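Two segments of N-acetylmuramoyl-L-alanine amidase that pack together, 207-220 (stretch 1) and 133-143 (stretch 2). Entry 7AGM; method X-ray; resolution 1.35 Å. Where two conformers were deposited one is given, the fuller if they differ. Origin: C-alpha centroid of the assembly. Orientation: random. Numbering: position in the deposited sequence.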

# COMPACT_ATOMS: atom_id res chain seq x y z
N ALA A 207 10.13 3.37 7.01
CA ALA A 207 10.06 4.37 5.96
C ALA A 207 8.61 4.74 5.64
O ALA A 207 8.28 5.92 5.45
CB ALA A 207 10.76 3.84 4.70
N ILE A 208 7.73 3.73 5.58
CA ILE A 208 6.32 4.00 5.34
C ILE A 208 5.73 4.87 6.45
O ILE A 208 4.98 5.81 6.19
CB ILE A 208 5.55 2.68 5.13
CG1 ILE A 208 6.05 2.00 3.85
CG2 ILE A 208 4.03 2.94 5.13
CD1 ILE A 208 5.51 0.58 3.65
N VAL A 209 6.09 4.57 7.71
CA VAL A 209 5.61 5.37 8.84
C VAL A 209 6.06 6.82 8.72
O VAL A 209 5.27 7.74 8.98
CB VAL A 209 6.05 4.73 10.17
CG1 VAL A 209 5.79 5.68 11.33
CG2 VAL A 209 5.32 3.42 10.39
N ARG A 210 7.31 7.06 8.31
CA ARG A 210 7.76 8.43 8.11
C ARG A 210 6.93 9.13 7.04
O ARG A 210 6.58 10.31 7.19
CB ARG A 210 9.24 8.46 7.74
CG ARG A 210 10.18 8.08 8.88
CD ARG A 210 11.63 8.01 8.41
NE ARG A 210 12.14 9.31 8.00
CZ ARG A 210 13.34 9.51 7.46
NH1 ARG A 210 14.16 8.48 7.25
NH2 ARG A 210 13.72 10.73 7.11
N GLY A 211 6.62 8.43 5.96
CA GLY A 211 5.73 8.99 4.95
C GLY A 211 4.36 9.34 5.49
O GLY A 211 3.81 10.41 5.21
N ILE A 212 3.77 8.42 6.26
CA ILE A 212 2.44 8.65 6.83
C ILE A 212 2.47 9.82 7.80
O ILE A 212 1.63 10.73 7.71
CB ILE A 212 1.90 7.37 7.50
CG1 ILE A 212 1.72 6.27 6.46
CG2 ILE A 212 0.60 7.67 8.26
CD1 ILE A 212 1.31 4.92 7.07
N ALA A 213 3.42 9.81 8.73
CA ALA A 213 3.49 10.87 9.74
C ALA A 213 3.76 12.22 9.10
O ALA A 213 3.18 13.24 9.51
CB ALA A 213 4.57 10.53 10.77
N GLY A 214 4.63 12.26 8.09
CA GLY A 214 4.91 13.51 7.40
C GLY A 214 3.68 14.06 6.70
O GLY A 214 3.41 15.27 6.76
N PHE A 215 2.91 13.19 6.06
CA PHE A 215 1.69 13.64 5.40
C PHE A 215 0.65 14.09 6.42
O PHE A 215 0.02 15.14 6.25
CB PHE A 215 1.11 12.54 4.50
CG PHE A 215 -0.21 12.91 3.88
CD1 PHE A 215 -0.29 13.91 2.92
CD2 PHE A 215 -1.39 12.27 4.27
CE1 PHE A 215 -1.51 14.26 2.35
CE2 PHE A 215 -2.61 12.61 3.70
CZ PHE A 215 -2.67 13.62 2.74
N LEU A 216 0.43 13.30 7.48
CA LEU A 216 -0.55 13.70 8.50
C LEU A 216 -0.19 15.05 9.09
O LEU A 216 -1.07 15.90 9.30
CB LEU A 216 -0.62 12.64 9.60
CG LEU A 216 -1.23 11.28 9.23
CD1 LEU A 216 -1.15 10.38 10.45
CD2 LEU A 216 -2.67 11.41 8.74
N GLY A 217 1.09 15.28 9.36
CA GLY A 217 1.51 16.56 9.92
C GLY A 217 1.28 17.71 8.97
O GLY A 217 0.93 18.82 9.40
N SER A 218 1.48 17.48 7.67
CA SER A 218 1.24 18.53 6.69
C SER A 218 -0.23 18.91 6.63
O SER A 218 -0.55 20.08 6.35
CB SER A 218 1.71 18.06 5.31
OG SER A 218 0.73 17.22 4.72
N GLN A 219 -1.13 17.96 6.87
CA GLN A 219 -2.55 18.28 6.87
C GLN A 219 -2.96 19.14 8.06
O GLN A 219 -3.99 19.83 7.98
CB GLN A 219 -3.40 17.01 6.77
CG GLN A 219 -3.15 16.19 5.50
CD GLN A 219 -3.42 16.98 4.22
OE1 GLN A 219 -2.50 17.47 3.57
NE2 GLN A 219 -4.69 17.10 3.85
N SER A 220 -2.19 19.13 9.14
CA SER A 220 -2.45 20.03 10.27
C SER A 220 -1.81 21.40 10.03
O SER A 220 -2.38 22.43 10.39
CB SER A 220 -1.92 19.43 11.57
OG SER A 220 -2.52 18.17 11.82
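Stretch 2, residues 133-143: GPSVQFAKVMR

Stretch 2 is helical from P134 onward, with G133 at the N-cap position and its O accepting the first backbone hydrogen bond, from Q137 N (3.1 Å). Proline suits the first turn, where its lack of an amide hydrogen costs no helical bond. This helix runs roughly antiparallel to helix 207-219, at a crossing angle of 139°, with axes approaching to 8.2 Å. M142 therefore lies beside G211, F138 beside F215, and P134 near Q219.

The backbones come closest at G211, whose CA lies 4.2 Å from M142 CA and 4.0 Å from M142 SD. A CB here would point toward stretch 2 and fall 2.5 Å from that sulfur, so glycine suits this place with the sulfur where it lies. M142 starts sideways with chi1 t, then turns through chi2 p and chi3 p, which brings its end nearer to stretch 1: CE reaches I208 CG2 at 4.0 Å and I212 CG1 at 3.9 Å. Both isoleucines are m,t, the usual helical rotamer, which keeps both gamma branches clear of the preceding turn. An unbranched, flexible thioether is well fitted to such a folded path.

V141, with chi1 t for the same reason, points toward stretch 1 and sets CG1 3.6 Å from G211 O and 3.7 Å from F215 N; the bare backbone of G214 also admits this methyl, with G214 C to V141 CG1 at 4.0 Å.

At the centre, F215 (chi2 69°) and F138 (chi2 8°), both chi1 t as is common in helices, where p is poorly tolerated, form an offset stack, centroids 4.2 Å apart and planes at 13°. F138 CB also lies over the F215 face, 3.7 Å from the ring centroid, a CH-pi contact. F215 CZ extends to P134 CB (4.2 Å), while I212 CG1 meets F138 CZ at 4.3 Å.

Beyond, the exposed Q219, m,m, bends its end nearer, NE2 lying 4.2 Å from P134 CB. No hydrogen bond crosses the interface; packing alone joins these segments directly.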

# COMPACT_ATOMS: atom_id res chain seq x y z
N GLY A 133 -5.85 16.42 -5.26
CA GLY A 133 -4.99 17.25 -4.46
C GLY A 133 -4.23 16.49 -3.39
O GLY A 133 -3.07 16.13 -3.56
N PRO A 134 -4.89 16.25 -2.25
CA PRO A 134 -4.18 15.62 -1.11
C PRO A 134 -3.50 14.30 -1.43
O PRO A 134 -2.40 14.05 -0.94
CB PRO A 134 -5.27 15.49 -0.04
CG PRO A 134 -6.25 16.59 -0.38
CD PRO A 134 -6.25 16.69 -1.88
N SER A 135 -4.12 13.44 -2.24
CA SER A 135 -3.48 12.15 -2.53
C SER A 135 -2.21 12.32 -3.37
O SER A 135 -1.27 11.54 -3.20
CB SER A 135 -4.45 11.20 -3.24
OG SER A 135 -5.43 10.75 -2.33
N VAL A 136 -2.18 13.31 -4.26
CA VAL A 136 -0.96 13.60 -5.00
C VAL A 136 0.13 14.09 -4.06
O VAL A 136 1.29 13.66 -4.15
CB VAL A 136 -1.24 14.60 -6.15
CG1 VAL A 136 0.06 14.99 -6.87
CG2 VAL A 136 -2.24 14.00 -7.14
N GLN A 137 -0.22 14.99 -3.13
CA GLN A 137 0.75 15.43 -2.13
C GLN A 137 1.22 14.26 -1.27
O GLN A 137 2.42 14.15 -0.97
CB GLN A 137 0.13 16.53 -1.27
CG GLN A 137 -0.21 17.79 -2.06
CD GLN A 137 -1.12 18.74 -1.31
OE1 GLN A 137 -1.50 18.49 -0.17
NE2 GLN A 137 -1.49 19.84 -1.96
N PHE A 138 0.30 13.39 -0.87
CA PHE A 138 0.66 12.21 -0.08
C PHE A 138 1.64 11.33 -0.85
O PHE A 138 2.66 10.89 -0.30
CB PHE A 138 -0.63 11.44 0.23
CG PHE A 138 -0.50 10.37 1.29
CD1 PHE A 138 0.66 10.20 2.06
CD2 PHE A 138 -1.57 9.51 1.52
CE1 PHE A 138 0.74 9.19 3.04
CE2 PHE A 138 -1.49 8.50 2.49
CZ PHE A 138 -0.33 8.35 3.25
N ALA A 139 1.37 11.10 -2.14
CA ALA A 139 2.28 10.28 -2.94
C ALA A 139 3.69 10.86 -2.94
O ALA A 139 4.67 10.12 -2.79
CB ALA A 139 1.75 10.13 -4.37
N LYS A 140 3.80 12.18 -3.05
CA LYS A 140 5.12 12.81 -3.07
C LYS A 140 5.82 12.70 -1.72
O LYS A 140 7.01 12.39 -1.66
CB LYS A 140 4.99 14.27 -3.50
CG LYS A 140 4.42 14.45 -4.91
CD LYS A 140 4.38 15.91 -5.32
CE LYS A 140 3.85 16.07 -6.73
NZ LYS A 140 3.84 17.49 -7.18
N VAL A 141 5.09 12.94 -0.62
CA VAL A 141 5.70 12.81 0.70
C VAL A 141 6.16 11.37 0.93
O VAL A 141 7.26 11.12 1.45
CB VAL A 141 4.71 13.26 1.79
CG1 VAL A 141 5.28 13.00 3.18
CG2 VAL A 141 4.33 14.74 1.63
N MET A 142 5.32 10.41 0.56
CA MET A 142 5.67 9.00 0.74
C MET A 142 6.89 8.63 -0.09
O MET A 142 7.83 7.99 0.41
CB MET A 142 4.47 8.13 0.36
CG MET A 142 4.73 6.63 0.53
SD MET A 142 4.97 6.12 2.25
CE MET A 142 3.28 6.16 2.85
N ARG A 143 6.90 9.02 -1.37
CA ARG A 143 8.06 8.79 -2.23
C ARG A 143 9.33 9.39 -1.63
O ARG A 143 10.39 8.74 -1.60
CB ARG A 143 7.78 9.41 -3.60
CG ARG A 143 8.87 9.19 -4.63
CD ARG A 143 9.35 10.50 -5.23
NE ARG A 143 10.35 11.14 -4.39
CZ ARG A 143 11.66 10.89 -4.47
NH1 ARG A 143 12.13 10.02 -5.35
NH2 ARG A 143 12.50 11.52 -3.65